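PDB 4YWO: mercuric reductase from Metallosphaera sedula, which probably reduces mercuric ion to elemental mercury with NADPH, as an FAD-containing homodimer of the pyridine nucleotide-disulfide oxidoreductase family. Local coordinates for residues I67-Y71 / V82-F86; I153-V159 / V238-K243; R371-M375 / R387-V391. All coordinates share one frame. Residue numbers count along the deposited sequence, not the author numbering.

Contact 1. Residues I67-Y71 / V82-F86; sequences IAEIY and VYPPF
In the FAD-binding part of this disulfide-oxidoreductase fold, the chain leaves helix 58-78 and doubles back over it before helix 87-110 begins; residues 82-86, a linker with no regular structure that is extended over 82-85, lie against the middle of helix 58-78. The motif at its centre is a CH-pi contact of Pro84 on Tyr71. Tyr71, which loses 108 Å² to the linker, points its CA-to-CB bond toward it with an m rotamer (chi1 -82°, chi2 78°), so that one ring face receives Pro84: Pro84 CA stands 3.6 Å from the ring centroid, 6° off the normal, and Pro84 N is 3.5 Å from Tyr71 CD2. The helix around Tyr71 is regular, with Tyr71 N hydrogen-bonded to Ile67 O at 3.2 Å, and the closest CA pair, Tyr71 with Tyr83, is 5.9 Å apart. Pro84 (65 Å², phi/psi -63/141) also reaches one turn back along the helix, its CB 3.7 Å from Ile67 CG2. Val82 (40 Å²) sits at the edge of the tyrosine ring near its plane, CG2 to Tyr71 CD2 3.8 Å. No hydrogen bond joins the two segments, and their mutual contact is apolar; Arg75, farther along the helix, holds Val82 O. Ile67 continues onto Ser88 and Glu91 of helix 87-110, and Tyr71 also packs on Val77 of the second subunit, which places this contact beside the dimer interface. At the phenol end, Tyr71 OH lies 3.5 Å from Pro85 CD.

Contact 2. Residues I153-V159 / V238-K243; sequences IPGLDKV and VKEVRK
Ile153 to Leu156 form a type II beta turn, with Pro154 at phi/psi -55/130 and Gly155 at 95/-18, closed by Leu156 N to Ile153 O at 3.2 Å. Gly155 is the N-cap of helix 156-159, whose first turn hydrogen-bonds Val159 N to Gly155 O at 2.9 Å. Strand 238-243 runs past, with CA atoms paired Pro154-Glu240 (4.9 Å), Gly155-Val241 (4.8 Å) and Val159-Lys243 (6.1 Å). One hydrogen bond crosses, Val241 N to Pro154 O at 2.9 Å and 168°; Gly155 CA adds a CH...O contact to Val241 O at 3.3 Å, where a CB would clash. The strand is an outer one of the three-stranded antiparallel sheet 238-243, 247-251, 254-258, and a classic beta bulge at Lys239 and Glu240, both facing Ile250, interrupts it. Val241 (chi1 t, 91 Å²), its CA-to-CB bond toward the turn and helix, packs between Ile153 and Val159: CG1 meets Val159 CG1 at 3.7 Å and CG2 meets Ile153 CG2 at 4.0 Å. Ile153, m and t, sends CD1 to within 3.9 Å of Val238 CG1. Val159 CG2 lies 3.7 Å from Lys243 N. Arg242, whose CA-to-CB bond points away, salt-bridges Glu255 through NH2.

Contact 3. Residues R371-M375 / R387-V391; sequences RVLPM and RLGFV
Strands 368-374 and 390-396 of the dimerisation domain run antiparallel here, the end-to-end directions of 371-375 and 387-391 being 156° apart, and three backbone hydrogen bonds cross between these two segments. Leu373 and Val391 form a hydrogen-bonded pair (CA-CA 5.2 Å) in which each satisfies the other: Leu373 N donates to Val391 O at 2.8 Å and 170°, and Val391 N returns a bond to Leu373 O at 2.8 Å and 161°. Both carbonyls also take CH...O contacts, Val391 O from Val372 CA at 3.3 Å and Leu373 O from Phe390 CA at 3.2 Å. Next comes the non-hydrogen-bonded pair Pro374-Phe390; proline has no amide hydrogen to offer, and this register asks none of it. Beyond it Met375, already past the strand, gives its N to Gly389 O at 2.9 Å and 174°. Gly389 has phi/psi 131/-169, which would jam a CB against the preceding carbonyl. Met375 (105 Å² covered, t/p/p) folds against 387-391, its CB 3.4 Å from Arg387 O and its CE 3.8 Å from Val391 CG2. On the face bearing Phe390, Val372 CG1 touches Phe390 CB at 3.9 Å. Arg371 hydrogen-bonds Met393 through the backbone, and its NE and NH2 bond weakly to Ala450 O and Phe451 O; Arg387 NH2 has a long, weak ion pair with Glu98 of the second subunit. The pair lies at an outer side of a five-stranded sheet: the Phe390 backbone hydrogen-bonds Val406 of strand 399-407, helix 442-449 covers the face of Leu373 and Val391, and helix 215-227 packs over Val372 and Phe390.

How the contacts relate
The three contacts follow one another along the chain and do not touch. Contacts 1 and 2 both belong to the nucleotide-binding part, with centres 32 Å apart and nearest atoms about 16 Å; contact 3 belongs to the dimerisation domain, its centre 28 Å from that of contact 1 and 41 Å from that of contact 2. Relative to the flavin, the side chain of Ile67 in contact 1 is about 10 Å from that of FAD-binding Lys62, and the side chain of Leu373 in contact 3 is about 11 Å from that of Phe437, which binds FAD not held by its own chain. Contacts 1 and 3 both reach the second subunit; contact 2 does not.

Contact 1. Residues I67-Y71 / V82-F86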
loop_
_atom_site.group_PDB
_atom_site.type_symbol
_atom_site.label_atom_id
_atom_site.label_comp_id
_atom_site.label_asym_id
_atom_site.label_seq_id
_atom_site.Cartn_x
_atom_site.Cartn_y
_atom_site.Cartn_z
ATOM N N ILE A 67 -15.309 -0.654 10.315
ATOM C CA ILE A 67 -16.154 0.024 11.366
ATOM C C ILE A 67 -15.520 -0.176 12.712
ATOM O O ILE A 67 -15.375 0.801 13.506
ATOM C CB ILE A 67 -17.551 -0.571 11.377
ATOM C CG1 ILE A 67 -18.217 -0.112 10.127
ATOM C CG2 ILE A 67 -18.326 0.053 12.562
ATOM C CD1 ILE A 67 -19.510 -0.741 9.939
ATOM N N ALA A 68 -15.067 -1.379 13.035
ATOM C CA ALA A 68 -14.396 -1.661 14.272
ATOM C C ALA A 68 -13.142 -0.726 14.475
ATOM O O ALA A 68 -12.865 -0.258 15.581
ATOM C CB ALA A 68 -14.042 -3.065 14.471
ATOM N N GLU A 69 -12.339 -0.657 13.444
ATOM C CA GLU A 69 -11.146 0.134 13.444
ATOM C C GLU A 69 -11.398 1.630 13.683
ATOM O O GLU A 69 -10.668 2.265 14.465
ATOM C CB GLU A 69 -10.348 -0.076 12.140
ATOM C CG GLU A 69 -9.162 0.860 12.020
ATOM C CD GLU A 69 -9.382 2.189 11.199
ATOM O OE1 GLU A 69 -9.996 2.148 10.076
ATOM O OE2 GLU A 69 -8.841 3.295 11.657
ATOM N N ILE A 70 -12.329 2.224 13.013
ATOM C CA ILE A 70 -12.501 3.694 13.137
ATOM C C ILE A 70 -13.041 4.033 14.531
ATOM O O ILE A 70 -12.671 5.019 15.110
ATOM C CB ILE A 70 -13.349 4.326 12.038
ATOM C CG1 ILE A 70 -14.779 3.808 12.005
ATOM C CG2 ILE A 70 -12.684 4.091 10.675
ATOM C CD1 ILE A 70 -15.656 4.390 10.941
ATOM N N TYR A 71 -13.870 3.150 15.072
ATOM C CA TYR A 71 -14.343 3.406 16.455
ATOM C C TYR A 71 -13.248 3.213 17.438
ATOM O O TYR A 71 -13.201 3.990 18.485
ATOM C CB TYR A 71 -15.602 2.542 16.844
ATOM C CG TYR A 71 -16.880 3.089 16.370
ATOM C CD1 TYR A 71 -17.310 2.960 15.066
ATOM C CD2 TYR A 71 -17.758 3.753 17.248
ATOM C CE1 TYR A 71 -18.482 3.525 14.599
ATOM C CE2 TYR A 71 -18.931 4.285 16.773
ATOM C CZ TYR A 71 -19.318 4.217 15.528
ATOM O OH TYR A 71 -20.488 4.761 15.021
ATOM N N VAL A 82 -16.852 4.892 23.161
ATOM C CA VAL A 82 -17.745 4.789 22.068
ATOM C C VAL A 82 -17.393 3.506 21.234
ATOM O O VAL A 82 -16.277 3.332 20.871
ATOM C CB VAL A 82 -17.640 6.045 21.273
ATOM C CG1 VAL A 82 -16.196 6.247 20.766
ATOM C CG2 VAL A 82 -18.615 6.067 20.167
ATOM N N TYR A 83 -18.356 2.588 21.184
ATOM C CA TYR A 83 -18.275 1.345 20.370
ATOM C C TYR A 83 -19.261 1.415 19.198
ATOM O O TYR A 83 -20.268 2.104 19.200
ATOM C CB TYR A 83 -18.509 0.133 21.278
ATOM C CG TYR A 83 -17.396 -0.073 22.254
ATOM C CD1 TYR A 83 -17.419 0.580 23.493
ATOM C CD2 TYR A 83 -16.356 -0.880 21.981
ATOM C CE1 TYR A 83 -16.397 0.423 24.386
ATOM C CE2 TYR A 83 -15.317 -1.051 22.900
ATOM C CZ TYR A 83 -15.365 -0.376 24.077
ATOM O OH TYR A 83 -14.334 -0.601 24.941
ATOM N N PRO A 84 -18.997 0.617 18.159
ATOM C CA PRO A 84 -19.879 0.653 17.052
ATOM C C PRO A 84 -21.339 0.193 17.432
ATOM O O PRO A 84 -21.420 -0.767 18.185
ATOM C CB PRO A 84 -19.300 -0.387 16.142
ATOM C CG PRO A 84 -17.873 -0.466 16.478
ATOM C CD PRO A 84 -17.819 -0.234 17.956
ATOM N N PRO A 85 -22.329 0.844 16.885
ATOM C CA PRO A 85 -23.699 0.464 17.297
ATOM C C PRO A 85 -24.019 -0.977 16.708
ATOM O O PRO A 85 -23.515 -1.372 15.673
ATOM C CB PRO A 85 -24.544 1.532 16.657
ATOM C CG PRO A 85 -23.765 2.071 15.510
ATOM C CD PRO A 85 -22.331 1.979 15.957
ATOM N N PHE A 86 -24.869 -1.722 17.399
ATOM C CA PHE A 86 -25.272 -3.024 16.918
ATOM C C PHE A 86 -25.888 -2.907 15.541
ATOM O O PHE A 86 -25.719 -3.829 14.697
ATOM C CB PHE A 86 -26.224 -3.664 17.945
ATOM C CG PHE A 86 -26.795 -5.031 17.481
ATOM C CD1 PHE A 86 -26.023 -6.146 17.485
ATOM C CD2 PHE A 86 -28.079 -5.115 16.960
ATOM C CE1 PHE A 86 -26.513 -7.358 17.065
ATOM C CE2 PHE A 86 -28.598 -6.324 16.533
ATOM C CZ PHE A 86 -27.803 -7.458 16.595
#

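Contact 2. Residues I153-V159 / V238-K243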
loop_
_atom_site.group_PDB
_atom_site.type_symbol
_atom_site.label_atom_id
_atom_site.label_comp_id
_atom_site.label_asym_id
_atom_site.label_seq_id
_atom_site.Cartn_x
_atom_site.Cartn_y
_atom_site.Cartn_z
ATOM N N ILE A 153 -17.952 -32.789 17.511
ATOM C CA ILE A 153 -17.721 -32.527 18.933
ATOM C C ILE A 153 -19.047 -32.847 19.619
ATOM O O ILE A 153 -20.057 -32.309 19.291
ATOM C CB ILE A 153 -17.408 -31.038 19.224
ATOM C CG1 ILE A 153 -16.081 -30.663 18.587
ATOM C CG2 ILE A 153 -17.351 -30.772 20.724
ATOM C CD1 ILE A 153 -15.756 -29.180 18.751
ATOM N N PRO A 154 -19.029 -33.752 20.596
ATOM C CA PRO A 154 -20.254 -34.047 21.315
ATOM C C PRO A 154 -20.910 -32.819 21.907
ATOM O O PRO A 154 -20.273 -32.016 22.642
ATOM C CB PRO A 154 -19.800 -35.030 22.436
ATOM C CG PRO A 154 -18.496 -35.522 22.007
ATOM C CD PRO A 154 -17.878 -34.564 21.015
ATOM N N GLY A 155 -22.208 -32.686 21.635
ATOM C CA GLY A 155 -23.048 -31.695 22.240
ATOM C C GLY A 155 -23.186 -30.402 21.388
ATOM O O GLY A 155 -24.065 -29.592 21.617
ATOM N N LEU A 156 -22.264 -30.232 20.449
ATOM C CA LEU A 156 -22.178 -29.006 19.622
ATOM C C LEU A 156 -23.377 -28.779 18.766
ATOM O O LEU A 156 -23.923 -27.665 18.716
ATOM C CB LEU A 156 -20.917 -29.053 18.741
ATOM C CG LEU A 156 -20.747 -27.807 17.814
ATOM C CD1 LEU A 156 -20.511 -26.601 18.682
ATOM C CD2 LEU A 156 -19.582 -28.029 16.831
ATOM N N ASP A 157 -23.887 -29.806 18.107
ATOM C CA ASP A 157 -25.046 -29.583 17.296
ATOM C C ASP A 157 -26.263 -29.291 18.119
ATOM O O ASP A 157 -27.040 -28.458 17.760
ATOM C CB ASP A 157 -25.261 -30.743 16.350
ATOM C CG ASP A 157 -24.069 -30.936 15.426
ATOM O OD1 ASP A 157 -23.886 -30.146 14.462
ATOM O OD2 ASP A 157 -23.268 -31.848 15.701
ATOM N N LYS A 158 -26.405 -29.912 19.277
ATOM C CA LYS A 158 -27.578 -29.692 20.110
ATOM C C LYS A 158 -27.561 -28.326 20.783
ATOM O O LYS A 158 -28.564 -27.635 20.853
ATOM C CB LYS A 158 -27.653 -30.843 21.150
ATOM C CG LYS A 158 -28.525 -30.612 22.383
ATOM C CD LYS A 158 -28.863 -31.945 23.099
ATOM C CE LYS A 158 -27.636 -32.796 23.496
ATOM N NZ LYS A 158 -26.693 -32.045 24.368
ATOM N N VAL A 159 -26.398 -27.901 21.241
ATOM C CA VAL A 159 -26.229 -26.568 21.835
ATOM C C VAL A 159 -26.272 -25.402 20.812
ATOM O O VAL A 159 -26.797 -24.331 21.120
ATOM C CB VAL A 159 -24.940 -26.570 22.675
ATOM C CG1 VAL A 159 -24.578 -25.186 23.147
ATOM C CG2 VAL A 159 -25.037 -27.511 23.901
ATOM N N VAL A 238 -10.960 -29.622 22.461
ATOM C CA VAL A 238 -12.320 -29.408 22.891
ATOM C C VAL A 238 -12.932 -30.800 22.967
ATOM O O VAL A 238 -12.946 -31.467 22.009
ATOM C CB VAL A 238 -13.102 -28.519 21.901
ATOM C CG1 VAL A 238 -14.558 -28.402 22.328
ATOM C CG2 VAL A 238 -12.450 -27.132 21.921
ATOM N N LYS A 239 -13.443 -31.190 24.131
ATOM C CA LYS A 239 -14.037 -32.543 24.350
ATOM C C LYS A 239 -15.549 -32.619 24.155
ATOM O O LYS A 239 -16.077 -33.626 23.651
ATOM C CB LYS A 239 -13.688 -33.004 25.763
ATOM C CG LYS A 239 -12.226 -32.877 26.065
ATOM C CD LYS A 239 -11.803 -33.809 27.180
ATOM C CE LYS A 239 -12.400 -33.422 28.511
ATOM N NZ LYS A 239 -11.477 -33.828 29.604
ATOM N N GLU A 240 -16.244 -31.563 24.543
ATOM C CA GLU A 240 -17.670 -31.544 24.619
ATOM C C GLU A 240 -18.185 -30.113 24.771
ATOM O O GLU A 240 -17.478 -29.216 25.309
ATOM C CB GLU A 240 -18.059 -32.375 25.859
ATOM C CG GLU A 240 -19.548 -32.589 26.031
ATOM C CD GLU A 240 -19.910 -33.290 27.371
ATOM O OE1 GLU A 240 -18.981 -33.654 28.144
ATOM O OE2 GLU A 240 -21.131 -33.454 27.616
ATOM N N VAL A 241 -19.405 -29.890 24.330
ATOM C CA VAL A 241 -20.148 -28.695 24.617
ATOM C C VAL A 241 -21.477 -28.998 25.314
ATOM O O VAL A 241 -22.197 -29.921 24.927
ATOM C CB VAL A 241 -20.436 -27.915 23.281
ATOM C CG1 VAL A 241 -21.143 -26.629 23.552
ATOM C CG2 VAL A 241 -19.124 -27.649 22.551
ATOM N N ARG A 242 -21.786 -28.179 26.275
ATOM C CA ARG A 242 -23.084 -28.276 26.982
ATOM C C ARG A 242 -23.672 -26.923 27.249
ATOM O O ARG A 242 -23.001 -25.894 27.076
ATOM C CB ARG A 242 -22.988 -29.173 28.245
ATOM C CG ARG A 242 -21.942 -28.893 29.271
ATOM C CD ARG A 242 -22.002 -29.948 30.407
ATOM N NE ARG A 242 -21.029 -29.645 31.481
ATOM C CZ ARG A 242 -21.214 -28.782 32.496
ATOM N NH1 ARG A 242 -22.380 -28.141 32.690
ATOM N NH2 ARG A 242 -20.215 -28.564 33.352
ATOM N N LYS A 243 -24.955 -26.882 27.593
ATOM C CA LYS A 243 -25.629 -25.655 27.871
ATOM C C LYS A 243 -25.811 -25.477 29.377
ATOM O O LYS A 243 -26.395 -26.365 30.032
ATOM C CB LYS A 243 -27.004 -25.683 27.180
ATOM C CG LYS A 243 -27.871 -24.438 27.300
ATOM C CD LYS A 243 -27.214 -23.181 26.718
ATOM C CE LYS A 243 -28.135 -21.974 26.829
ATOM N NZ LYS A 243 -27.555 -20.823 26.087
#

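Contact 3. Residues R371-M375 / R387-V391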
loop_
_atom_site.group_PDB
_atom_site.type_symbol
_atom_site.label_atom_id
_atom_site.label_comp_id
_atom_site.label_asym_id
_atom_site.label_seq_id
_atom_site.Cartn_x
_atom_site.Cartn_y
_atom_site.Cartn_z
ATOM N N ARG A 371 16.068 -12.628 5.398
ATOM C CA ARG A 371 16.335 -11.561 6.324
ATOM C C ARG A 371 15.000 -11.119 6.890
ATOM O O ARG A 371 13.937 -11.145 6.200
ATOM C CB ARG A 371 17.050 -10.367 5.716
ATOM C CG ARG A 371 18.412 -10.578 5.099
ATOM C CD ARG A 371 19.428 -10.816 6.234
ATOM N NE ARG A 371 20.790 -11.026 5.680
ATOM C CZ ARG A 371 21.255 -12.145 5.189
ATOM N NH1 ARG A 371 20.624 -13.269 5.228
ATOM N NH2 ARG A 371 22.506 -12.183 4.707
ATOM N N VAL A 372 15.071 -10.614 8.103
ATOM C CA VAL A 372 13.906 -10.035 8.782
ATOM C C VAL A 372 14.248 -8.647 9.278
ATOM O O VAL A 372 15.262 -8.439 9.968
ATOM C CB VAL A 372 13.461 -10.860 10.012
ATOM C CG1 VAL A 372 12.298 -10.167 10.756
ATOM C CG2 VAL A 372 13.121 -12.290 9.658
ATOM N N LEU A 373 13.471 -7.664 8.859
ATOM C CA LEU A 373 13.558 -6.259 9.234
ATOM C C LEU A 373 12.432 -5.959 10.262
ATOM O O LEU A 373 11.226 -6.195 9.980
ATOM C CB LEU A 373 13.263 -5.387 8.024
ATOM C CG LEU A 373 13.359 -3.869 8.218
ATOM C CD1 LEU A 373 14.772 -3.399 8.137
ATOM C CD2 LEU A 373 12.478 -3.149 7.165
ATOM N N PRO A 374 12.717 -5.419 11.460
ATOM C CA PRO A 374 11.641 -4.997 12.349
ATOM C C PRO A 374 10.887 -3.797 11.842
ATOM O O PRO A 374 11.537 -2.837 11.363
ATOM C CB PRO A 374 12.364 -4.570 13.636
ATOM C CG PRO A 374 13.763 -4.503 13.297
ATOM C CD PRO A 374 14.078 -5.124 12.005
ATOM N N MET A 375 9.563 -3.764 12.033
ATOM C CA MET A 375 8.840 -2.607 11.643
ATOM C C MET A 375 9.188 -1.345 12.448
ATOM O O MET A 375 9.064 -0.244 11.966
ATOM C CB MET A 375 7.362 -2.984 11.838
ATOM C CG MET A 375 6.351 -2.154 11.246
ATOM S SD MET A 375 6.465 -1.761 9.469
ATOM C CE MET A 375 6.255 -3.179 8.549
ATOM N N ARG A 387 4.466 0.526 15.375
ATOM C CA ARG A 387 5.789 -0.062 15.322
ATOM C C ARG A 387 5.801 -1.597 15.457
ATOM O O ARG A 387 6.841 -2.173 15.125
ATOM C CB ARG A 387 6.675 0.506 16.473
ATOM C CG ARG A 387 6.939 1.997 16.299
ATOM C CD ARG A 387 7.720 2.435 17.511
ATOM N NE ARG A 387 8.381 3.689 17.376
ATOM C CZ ARG A 387 7.875 4.898 17.515
ATOM N NH1 ARG A 387 6.525 5.115 17.633
ATOM N NH2 ARG A 387 8.774 5.928 17.468
ATOM N N LEU A 388 4.707 -2.251 15.847
ATOM C CA LEU A 388 4.660 -3.688 15.940
ATOM C C LEU A 388 4.758 -4.317 14.537
ATOM O O LEU A 388 4.131 -3.790 13.590
ATOM C CB LEU A 388 3.383 -4.122 16.620
ATOM C CG LEU A 388 3.262 -5.633 16.812
ATOM C CD1 LEU A 388 2.507 -6.043 18.074
ATOM C CD2 LEU A 388 2.645 -6.311 15.609
ATOM N N GLY A 389 5.605 -5.298 14.393
ATOM C CA GLY A 389 5.656 -6.061 13.159
ATOM C C GLY A 389 7.005 -6.250 12.587
ATOM O O GLY A 389 8.028 -5.948 13.201
ATOM N N PHE A 390 7.020 -6.734 11.371
ATOM C CA PHE A 390 8.208 -7.076 10.666
ATOM C C PHE A 390 7.995 -7.268 9.195
ATOM O O PHE A 390 6.856 -7.414 8.728
ATOM C CB PHE A 390 8.857 -8.389 11.235
ATOM C CG PHE A 390 8.044 -9.618 10.944
ATOM C CD1 PHE A 390 8.173 -10.307 9.735
ATOM C CD2 PHE A 390 6.956 -9.957 11.738
ATOM C CE1 PHE A 390 7.316 -11.376 9.425
ATOM C CE2 PHE A 390 6.126 -11.018 11.448
ATOM C CZ PHE A 390 6.269 -11.716 10.284
ATOM N N VAL A 391 9.092 -7.311 8.461
ATOM C CA VAL A 391 9.064 -7.729 7.034
ATOM C C VAL A 391 10.150 -8.801 6.877
ATOM O O VAL A 391 11.319 -8.588 7.258
ATOM C CB VAL A 391 9.250 -6.567 6.032
ATOM C CG1 VAL A 391 9.133 -7.086 4.648
ATOM C CG2 VAL A 391 8.191 -5.580 6.282
#